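Local coordinates for putative Glycosidase (Bacteroides thetaiotaomicron, PDB 3R67), which is of unknown function but is a putative glycosidase, belonging to a family of proteins that fold as five-bladed beta-propellers, at residues Ala212-Thr215 with Asn219-Pro222; Ala180-Lys185 with Gln191-Ile196; Glu21-Ile26 with Asp91-Asn96; Val63-Arg68 with Tyr336-Cys341. One frame throughout, in Å; residues are numbered along the deposited sequence.

Contact 1: Ala212-Thr215 with Asn219-Pro222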
# COMPACT_ATOMS: atom_id res chain seq x y z
N ALA A 212 6.56 6.81 12.24
CA ALA A 212 7.04 8.15 11.91
C ALA A 212 5.95 9.17 12.19
O ALA A 212 4.77 8.82 12.14
CB ALA A 212 7.49 8.22 10.46
N THR A 213 6.34 10.43 12.50
CA THR A 213 5.38 11.50 12.76
C THR A 213 5.67 12.70 11.85
O THR A 213 6.77 12.85 11.33
CB THR A 213 5.37 11.91 14.24
OG1 THR A 213 6.59 12.57 14.60
CG2 THR A 213 5.09 10.75 15.19
N SER A 214 4.65 13.56 11.67
CA SER A 214 4.73 14.77 10.84
C SER A 214 3.80 15.85 11.37
O SER A 214 2.81 15.54 12.02
CB SER A 214 4.36 14.44 9.39
OG SER A 214 4.56 15.54 8.52
N THR A 215 4.11 17.13 11.06
CA THR A 215 3.23 18.24 11.41
C THR A 215 2.67 18.87 10.12
O THR A 215 1.81 19.75 10.18
CB THR A 215 3.94 19.28 12.29
OG1 THR A 215 5.06 19.82 11.59
CG2 THR A 215 4.35 18.72 13.65
N ASN A 219 6.92 16.21 5.38
CA ASN A 219 8.17 15.91 6.06
C ASN A 219 7.90 15.03 7.25
O ASN A 219 7.24 15.46 8.20
CB ASN A 219 8.86 17.20 6.47
CG ASN A 219 9.18 18.08 5.28
OD1 ASN A 219 10.05 17.78 4.46
ND2 ASN A 219 8.47 19.19 5.17
N TRP A 220 8.35 13.77 7.16
CA TRP A 220 8.13 12.74 8.17
C TRP A 220 9.42 12.45 8.91
O TRP A 220 10.49 12.45 8.32
CB TRP A 220 7.57 11.47 7.52
CG TRP A 220 6.19 11.68 6.98
CD1 TRP A 220 5.85 12.19 5.75
CD2 TRP A 220 4.95 11.45 7.67
NE1 TRP A 220 4.48 12.27 5.63
CE2 TRP A 220 3.91 11.85 6.80
CE3 TRP A 220 4.63 10.93 8.93
CZ2 TRP A 220 2.56 11.73 7.16
CZ3 TRP A 220 3.29 10.83 9.29
CH2 TRP A 220 2.28 11.22 8.41
N GLU A 221 9.29 12.21 10.22
CA GLU A 221 10.42 11.96 11.10
C GLU A 221 10.33 10.54 11.73
O GLU A 221 9.50 10.34 12.63
CB GLU A 221 10.45 13.04 12.18
CG GLU A 221 11.64 12.94 13.12
CD GLU A 221 11.59 13.93 14.26
OE1 GLU A 221 10.84 13.67 15.23
OE2 GLU A 221 12.31 14.94 14.20
N PRO A 222 11.17 9.57 11.29
CA PRO A 222 11.15 8.23 11.92
C PRO A 222 11.49 8.28 13.40
O PRO A 222 12.41 9.00 13.81
CB PRO A 222 12.24 7.46 11.15
CG PRO A 222 12.41 8.21 9.86
CD PRO A 222 12.20 9.64 10.23
O HOH W 1 9.37 11.23 15.12
O HOH W 2 6.91 17.75 9.73
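Ser214 lies against the indole of Trp220 where strand 210-214 turns back on strand 221-222, a short beta hairpin in a sheet of the propeller. Its CB stands 3.5 Å from the centroid of the six-membered ring and 11° off the normal, a CH-pi contact made squarely over the face. Ala212 comes to the same ring differently: its O is near the ring plane, at the edge, 3.8 Å from Trp220 CZ3. Strand 199-204 lies close by as well, with Tyr200 and Met202 touching the indole. With Ser214 OG turned opposite the backbone N (chi1 -174°), the hydroxyl can donate to Asn219 O at 2.7 Å, arriving well above that carbonyl's plane. The amides of Asp216 and Leu217 bond to the same OG, tying it into the turn. Further along, Thr213 and Glu221 form an antiparallel hydrogen-bonded pair: Glu221 N reaches Thr213 O at 2.8 Å in the carbonyl plane, and the return bond from Thr213 N to Glu221 O is longer, 3.2 Å. On the face carrying these two side chains, a water accepts from Thr213 OG1 and donates both to Glu221 O, 2.6 Å away, and to Glu221 OE1 at 2.9 Å.

Contact 2: Ala180-Lys185 with Gln191-Ile196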
# COMPACT_ATOMS: atom_id res chain seq x y z
N ALA A 180 4.04 2.70 3.42
CA ALA A 180 3.62 3.51 4.56
C ALA A 180 2.11 3.52 4.73
O ALA A 180 1.35 3.72 3.77
CB ALA A 180 4.12 4.92 4.40
N SER A 181 1.69 3.35 5.98
CA SER A 181 0.32 3.33 6.43
C SER A 181 0.03 4.50 7.38
O SER A 181 0.34 4.41 8.56
CB SER A 181 0.01 2.01 7.13
OG SER A 181 0.19 0.95 6.22
N ILE A 182 -0.56 5.60 6.85
CA ILE A 182 -0.94 6.77 7.65
C ILE A 182 -2.11 6.38 8.57
O ILE A 182 -2.96 5.63 8.12
CB ILE A 182 -1.30 8.01 6.76
CG1 ILE A 182 -0.01 8.62 6.17
CG2 ILE A 182 -2.05 9.11 7.56
CD1 ILE A 182 -0.23 9.94 5.29
N VAL A 183 -2.17 6.94 9.80
CA VAL A 183 -3.27 6.69 10.74
C VAL A 183 -4.48 7.57 10.32
O VAL A 183 -4.37 8.79 10.18
CB VAL A 183 -2.89 6.89 12.23
CG1 VAL A 183 -4.10 6.67 13.13
CG2 VAL A 183 -1.76 5.94 12.63
N THR A 184 -5.60 6.92 10.10
CA THR A 184 -6.87 7.53 9.70
C THR A 184 -7.96 7.20 10.71
O THR A 184 -7.81 6.27 11.51
CB THR A 184 -7.31 7.08 8.27
OG1 THR A 184 -7.65 5.69 8.27
CG2 THR A 184 -6.31 7.40 7.19
N LYS A 185 -9.08 7.91 10.64
CA LYS A 185 -10.23 7.66 11.50
C LYS A 185 -11.49 8.01 10.74
O LYS A 185 -11.43 8.78 9.78
CB LYS A 185 -10.15 8.44 12.84
CG LYS A 185 -10.27 9.96 12.71
CD LYS A 185 -10.18 10.64 14.05
CE LYS A 185 -10.30 12.13 13.92
NZ LYS A 185 -10.21 12.81 15.25
N GLN A 191 -13.64 8.68 6.06
CA GLN A 191 -12.31 8.28 6.50
C GLN A 191 -11.34 9.40 6.19
O GLN A 191 -11.14 9.76 5.02
CB GLN A 191 -11.89 6.96 5.84
CG GLN A 191 -10.59 6.38 6.38
CD GLN A 191 -10.30 5.04 5.77
OE1 GLN A 191 -10.91 4.62 4.78
NE2 GLN A 191 -9.31 4.36 6.34
N VAL A 192 -10.76 9.98 7.25
CA VAL A 192 -9.86 11.12 7.13
C VAL A 192 -8.56 10.86 7.91
O VAL A 192 -8.55 10.07 8.86
CB VAL A 192 -10.54 12.44 7.62
CG1 VAL A 192 -11.71 12.83 6.70
CG2 VAL A 192 -10.98 12.36 9.08
N ILE A 193 -7.49 11.58 7.55
CA ILE A 193 -6.20 11.52 8.25
C ILE A 193 -6.41 12.07 9.68
O ILE A 193 -6.96 13.16 9.85
CB ILE A 193 -5.10 12.28 7.45
CG1 ILE A 193 -4.81 11.52 6.12
CG2 ILE A 193 -3.83 12.47 8.31
CD1 ILE A 193 -3.81 12.22 5.10
N ALA A 194 -6.02 11.26 10.69
CA ALA A 194 -6.18 11.59 12.11
C ALA A 194 -4.95 12.32 12.69
O ALA A 194 -3.81 11.99 12.37
CB ALA A 194 -6.43 10.32 12.91
N LYS A 195 -5.21 13.24 13.61
CA LYS A 195 -4.20 13.99 14.32
C LYS A 195 -4.25 13.56 15.78
O LYS A 195 -5.31 13.62 16.39
CB LYS A 195 -4.44 15.50 14.14
CG LYS A 195 -3.19 16.36 14.25
CD LYS A 195 -3.46 17.73 13.64
CE LYS A 195 -2.21 18.56 13.52
NZ LYS A 195 -2.47 19.84 12.80
N ILE A 196 -3.14 13.00 16.28
CA ILE A 196 -2.98 12.51 17.66
C ILE A 196 -1.82 13.27 18.29
O ILE A 196 -0.74 13.32 17.68
CB ILE A 196 -2.77 10.96 17.70
CG1 ILE A 196 -3.95 10.21 17.03
CG2 ILE A 196 -2.53 10.44 19.13
CD1 ILE A 196 -3.70 8.71 16.75
O HOH W 3 -2.04 10.60 11.13
O HOH W 4 -7.73 14.33 13.79
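Lys185 and Val192 bond in both directions, Lys185 N to Val192 O at 2.8 Å and Val192 N to Lys185 O at 2.9 Å, which marks them as an antiparallel hydrogen-bonded pair. Beyond it the strands swing apart, the N-to-C directions of the short axes differing by 136°, where 180° would be antiparallel, and one more backbone bond, Ala194 N to Val183 O at 3.0 Å, follows before they separate. The tight part is apolar. Ile182 CG2 meets Ile193 CG2 at 3.9 Å, and both side chains also press on Val133 of strand 132-139 in an adjoining sheet. Thr184 is buried too, its hydroxyl bonded to Ala252 O of strand 245-255. The other side is looser: Val183 CG1 and Ile196 CD1 come no nearer than 4.2 Å. Lys185 has CG between its backbone N and carbonyl carbon (chi1 67°) and is extended from there, which runs its methylenes past Ala194 CB, 3.9 Å from CG. Its NZ ends in a weak bond to a water that also accepts from Lys195 N at 2.8 Å. Paired at one end and diverging at the other, the chains describe a strongly twisted beta hairpin within a blade of the propeller.

Contact 3: Glu21-Ile26 with Asp91-Asn96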
# COMPACT_ATOMS: atom_id res chain seq x y z
N GLU A 21 -18.65 -12.38 -5.50
CA GLU A 21 -18.80 -13.33 -6.62
C GLU A 21 -18.77 -12.62 -7.97
O GLU A 21 -19.40 -11.56 -8.14
CB GLU A 21 -20.11 -14.14 -6.50
CG GLU A 21 -20.22 -14.99 -5.24
CD GLU A 21 -20.44 -14.28 -3.92
OE1 GLU A 21 -20.90 -13.11 -3.93
OE2 GLU A 21 -20.24 -14.93 -2.86
N GLY A 22 -18.02 -13.24 -8.89
CA GLY A 22 -17.81 -12.82 -10.27
C GLY A 22 -17.24 -11.45 -10.48
O GLY A 22 -17.38 -10.91 -11.58
N ILE A 23 -16.54 -10.88 -9.50
CA ILE A 23 -16.02 -9.52 -9.58
C ILE A 23 -14.50 -9.45 -9.90
O ILE A 23 -14.09 -8.56 -10.65
CB ILE A 23 -16.31 -8.81 -8.22
CG1 ILE A 23 -17.83 -8.56 -8.05
CG2 ILE A 23 -15.54 -7.51 -8.00
CD1 ILE A 23 -18.56 -7.71 -9.15
N ASN A 24 -13.69 -10.34 -9.31
CA ASN A 24 -12.24 -10.27 -9.43
C ASN A 24 -11.69 -11.05 -10.65
O ASN A 24 -12.23 -12.09 -11.00
CB ASN A 24 -11.59 -10.81 -8.16
CG ASN A 24 -11.87 -9.93 -6.97
OD1 ASN A 24 -11.81 -8.71 -7.07
ND2 ASN A 24 -12.09 -10.53 -5.80
N PRO A 25 -10.62 -10.54 -11.32
CA PRO A 25 -9.88 -9.28 -11.01
C PRO A 25 -10.65 -8.05 -11.44
O PRO A 25 -11.36 -8.04 -12.43
CB PRO A 25 -8.59 -9.43 -11.83
CG PRO A 25 -8.96 -10.31 -12.98
CD PRO A 25 -10.05 -11.24 -12.49
N ILE A 26 -10.51 -7.00 -10.66
CA ILE A 26 -11.14 -5.73 -11.00
C ILE A 26 -10.23 -4.97 -12.02
O ILE A 26 -10.75 -4.17 -12.78
CB ILE A 26 -11.46 -4.87 -9.75
CG1 ILE A 26 -10.20 -4.46 -8.96
CG2 ILE A 26 -12.46 -5.60 -8.86
CD1 ILE A 26 -10.36 -3.21 -8.13
N ASP A 91 -19.86 1.53 -7.04
CA ASP A 91 -20.22 0.58 -5.97
C ASP A 91 -18.99 -0.03 -5.24
O ASP A 91 -19.16 -0.60 -4.16
CB ASP A 91 -21.08 -0.57 -6.54
CG ASP A 91 -20.47 -1.45 -7.63
OD1 ASP A 91 -19.30 -1.23 -7.99
OD2 ASP A 91 -21.18 -2.36 -8.12
N GLY A 92 -17.81 0.10 -5.82
CA GLY A 92 -16.59 -0.44 -5.22
C GLY A 92 -16.23 -1.81 -5.77
O GLY A 92 -15.19 -2.38 -5.39
N LEU A 93 -17.07 -2.35 -6.69
CA LEU A 93 -16.91 -3.69 -7.27
C LEU A 93 -16.66 -3.65 -8.77
O LEU A 93 -15.77 -4.37 -9.24
CB LEU A 93 -18.17 -4.55 -7.00
CG LEU A 93 -18.66 -4.75 -5.57
CD1 LEU A 93 -19.95 -5.55 -5.55
CD2 LEU A 93 -17.62 -5.43 -4.71
N HIS A 94 -17.44 -2.85 -9.52
CA HIS A 94 -17.26 -2.74 -10.97
C HIS A 94 -16.55 -1.43 -11.30
O HIS A 94 -17.02 -0.36 -10.94
CB HIS A 94 -18.57 -2.86 -11.74
CG HIS A 94 -18.34 -2.74 -13.22
ND1 HIS A 94 -17.85 -3.80 -13.98
CD2 HIS A 94 -18.48 -1.66 -14.03
CE1 HIS A 94 -17.73 -3.34 -15.21
NE2 HIS A 94 -18.09 -2.06 -15.29
N PHE A 95 -15.43 -1.54 -11.99
CA PHE A 95 -14.57 -0.40 -12.28
C PHE A 95 -14.43 -0.10 -13.75
O PHE A 95 -14.41 -1.01 -14.58
CB PHE A 95 -13.16 -0.71 -11.73
CG PHE A 95 -13.08 -0.54 -10.23
CD1 PHE A 95 -13.52 -1.54 -9.37
CD2 PHE A 95 -12.57 0.64 -9.69
CE1 PHE A 95 -13.48 -1.36 -7.98
CE2 PHE A 95 -12.53 0.81 -8.30
CZ PHE A 95 -12.97 -0.18 -7.46
N ASN A 96 -14.30 1.21 -14.05
CA ASN A 96 -13.95 1.77 -15.36
C ASN A 96 -12.55 2.31 -15.24
O ASN A 96 -12.09 2.54 -14.12
CB ASN A 96 -14.94 2.80 -15.86
CG ASN A 96 -16.22 2.20 -16.34
OD1 ASN A 96 -16.25 1.41 -17.30
ND2 ASN A 96 -17.32 2.59 -15.73
O HOH W 5 -15.06 -5.83 -11.45
O HOH W 6 -13.74 -4.06 -12.95
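Ile26 holds CG1 between its backbone N and carbonyl carbon (chi1 63°), which, with an extended chi2, carries CD1 over Phe95, whereas Ile23 has CG1 beside its N (chi1 -70°), which leaves CG2 opposite the N and directs that methyl at the carbonyl of Leu93. The first meeting is a CH-pi contact: Ile26 CD1 lies 4.0 Å from the ring centroid, 25° off the normal and displaced toward the rim. In the second, Ile23 CG2 is 3.4 Å from Leu93 O, and Ile23 CD1 adds a touch on Leu93 CB at 3.8 Å, the two side chains crossing nearly at right angles. One water donates to Ile23 O at 3.0 Å and to Leu93 O at 2.7 Å; a second donates to Ile26 O and accepts from Phe95 N. Within segment 91-96, Asp91 OD1 takes the amides of Leu93, at 2.8 Å, and His94, at 2.9 Å, the first closing an Asx turn and the second extending it to an Asx motif; Ser89 OG also bonds Gly92 N and His94 O. With no direct hydrogen bond between the two loops, cohesion here rests on methyl packing and bridging water.

Contact 4: Val63-Arg68 with Tyr336-Cys341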
# COMPACT_ATOMS: atom_id res chain seq x y z
N VAL A 63 -15.37 5.24 -5.63
CA VAL A 63 -14.18 4.53 -5.18
C VAL A 63 -13.15 4.69 -6.28
O VAL A 63 -13.45 4.34 -7.42
CB VAL A 63 -14.43 3.05 -4.80
CG1 VAL A 63 -13.13 2.39 -4.35
CG2 VAL A 63 -15.51 2.90 -3.72
N VAL A 64 -11.97 5.24 -5.98
CA VAL A 64 -10.92 5.40 -6.97
C VAL A 64 -9.76 4.52 -6.57
O VAL A 64 -9.28 4.62 -5.45
CB VAL A 64 -10.49 6.88 -7.17
CG1 VAL A 64 -9.29 6.98 -8.13
CG2 VAL A 64 -11.64 7.72 -7.68
N VAL A 65 -9.33 3.64 -7.49
CA VAL A 65 -8.21 2.73 -7.29
C VAL A 65 -7.07 3.23 -8.18
O VAL A 65 -7.25 3.40 -9.40
CB VAL A 65 -8.62 1.25 -7.56
CG1 VAL A 65 -7.41 0.34 -7.79
CG2 VAL A 65 -9.53 0.70 -6.45
N LEU A 66 -5.91 3.50 -7.57
CA LEU A 66 -4.71 3.92 -8.31
C LEU A 66 -3.79 2.71 -8.35
O LEU A 66 -3.19 2.35 -7.34
CB LEU A 66 -4.02 5.17 -7.69
CG LEU A 66 -4.89 6.45 -7.56
CD1 LEU A 66 -4.09 7.55 -6.88
CD2 LEU A 66 -5.41 6.94 -8.92
N TYR A 67 -3.80 1.98 -9.48
CA TYR A 67 -3.09 0.71 -9.57
C TYR A 67 -1.71 0.84 -10.18
O TYR A 67 -1.50 1.57 -11.14
CB TYR A 67 -3.89 -0.33 -10.39
CG TYR A 67 -4.31 0.09 -11.78
CD1 TYR A 67 -5.52 0.75 -12.00
CD2 TYR A 67 -3.54 -0.24 -12.90
CE1 TYR A 67 -5.93 1.11 -13.27
CE2 TYR A 67 -3.93 0.13 -14.18
CZ TYR A 67 -5.13 0.79 -14.37
OH TYR A 67 -5.55 1.15 -15.63
N ARG A 68 -0.77 0.08 -9.61
CA ARG A 68 0.58 -0.01 -10.11
C ARG A 68 0.58 -0.81 -11.42
O ARG A 68 0.20 -1.98 -11.44
CB ARG A 68 1.49 -0.65 -9.05
CG ARG A 68 2.90 -0.85 -9.54
CD ARG A 68 3.73 -1.60 -8.55
NE ARG A 68 5.01 -1.98 -9.14
CZ ARG A 68 5.97 -2.63 -8.50
NH1 ARG A 68 5.81 -2.96 -7.22
NH2 ARG A 68 7.09 -2.97 -9.13
N TYR A 336 -14.07 -2.07 1.82
CA TYR A 336 -13.54 -2.65 0.58
C TYR A 336 -12.03 -2.64 0.64
O TYR A 336 -11.43 -1.58 0.80
CB TYR A 336 -14.06 -1.87 -0.65
CG TYR A 336 -15.56 -2.00 -0.83
CD1 TYR A 336 -16.44 -1.24 -0.07
CD2 TYR A 336 -16.10 -2.91 -1.74
CE1 TYR A 336 -17.81 -1.37 -0.20
CE2 TYR A 336 -17.47 -3.03 -1.90
CZ TYR A 336 -18.33 -2.27 -1.12
OH TYR A 336 -19.69 -2.40 -1.24
N LEU A 337 -11.43 -3.83 0.58
CA LEU A 337 -9.99 -4.05 0.67
C LEU A 337 -9.45 -4.38 -0.72
O LEU A 337 -9.87 -5.38 -1.32
CB LEU A 337 -9.71 -5.18 1.69
CG LEU A 337 -8.24 -5.48 2.05
CD1 LEU A 337 -7.59 -4.30 2.76
CD2 LEU A 337 -8.14 -6.69 2.95
N TYR A 338 -8.55 -3.53 -1.24
CA TYR A 338 -7.97 -3.69 -2.58
C TYR A 338 -6.56 -4.21 -2.46
O TYR A 338 -5.80 -3.78 -1.58
CB TYR A 338 -8.03 -2.37 -3.36
CG TYR A 338 -9.47 -1.93 -3.54
CD1 TYR A 338 -10.24 -2.41 -4.59
CD2 TYR A 338 -10.09 -1.14 -2.58
CE1 TYR A 338 -11.58 -2.03 -4.73
CE2 TYR A 338 -11.41 -0.73 -2.72
CZ TYR A 338 -12.16 -1.21 -3.78
OH TYR A 338 -13.49 -0.86 -3.87
N TYR A 339 -6.23 -5.21 -3.29
CA TYR A 339 -4.94 -5.87 -3.15
C TYR A 339 -4.39 -6.38 -4.48
O TYR A 339 -5.13 -6.60 -5.45
CB TYR A 339 -5.06 -7.06 -2.16
CG TYR A 339 -6.08 -8.11 -2.51
CD1 TYR A 339 -7.40 -8.00 -2.10
CD2 TYR A 339 -5.70 -9.27 -3.18
CE1 TYR A 339 -8.34 -9.00 -2.38
CE2 TYR A 339 -6.62 -10.28 -3.46
CZ TYR A 339 -7.94 -10.14 -3.06
OH TYR A 339 -8.84 -11.15 -3.30
N GLY A 340 -3.08 -6.58 -4.49
CA GLY A 340 -2.38 -7.12 -5.64
C GLY A 340 -2.42 -8.63 -5.57
O GLY A 340 -2.31 -9.19 -4.49
N CYS A 341 -2.58 -9.27 -6.73
CA CYS A 341 -2.67 -10.73 -6.86
C CYS A 341 -1.46 -11.22 -7.58
O CYS A 341 -1.37 -11.02 -8.80
CB CYS A 341 -3.95 -11.13 -7.59
SG CYS A 341 -5.44 -10.40 -6.92
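Val65 and Tyr338 approach with their CA atoms 8.0 Å apart and without a backbone hydrogen bond, so strands 62-70 and 334-341 belong to separate sheets that meet through side chains. The Tyr338 ring is the common element. Val65 CG2 sits over one face, 3.8 Å from the centroid and 17° off the normal, a CH-pi contact; its displacement is toward the CD1 side of the rim, where the Val65 CG2 to Tyr338 CD1 distance is 3.7 Å. Val63 meets the far end of the same side chain obliquely, and neither face nor edge describes it: CG1, opposite the backbone N (chi1 179°), is 3.3 Å from Tyr338 OH and 3.8 Å from Tyr338 CZ. That hydroxyl is buried, but its polar need is met by Gly92 O, to which it hydrogen-bonds, and this bond probably helps fix the ring under Val65. All three residues that touch are buried, and the packing is apolar apart from the phenol oxygen. In its own sheet strand 62-70 runs between strands 50-59 and 82-89, with Ile58 touching Val63 and Pro54 touching Val65. Strand 334-341 is the middle one of three, flanked by strands 323-331 and 345-351, from which Val329 and Val348 pack on Tyr338; Ala56 of strand 50-59 reaches the same ring from the first sheet.

Contacts 1 and 2 are hairpins of one sheet, bonded strand to strand, and they touch where Trp220 CZ2 packs on Ile182 CD1; contact 1 lies farther out and is partly buried, contact 2 is buried, and both have bridging waters. Contacts 3 and 4 instead join parts distant in sequence without direct hydrogen bonds between their segments. They adjoin through Phe95, which packs on both Val65 and Tyr338, but contact 4 is buried and apolar, its centre about 9 Å from the chain's centre, and contact 3 a hydrated edge at about 19 Å. Contact 4 brings strand 62-70 against strand 334-341 near the chain's end, consistent with closure of a propeller ring.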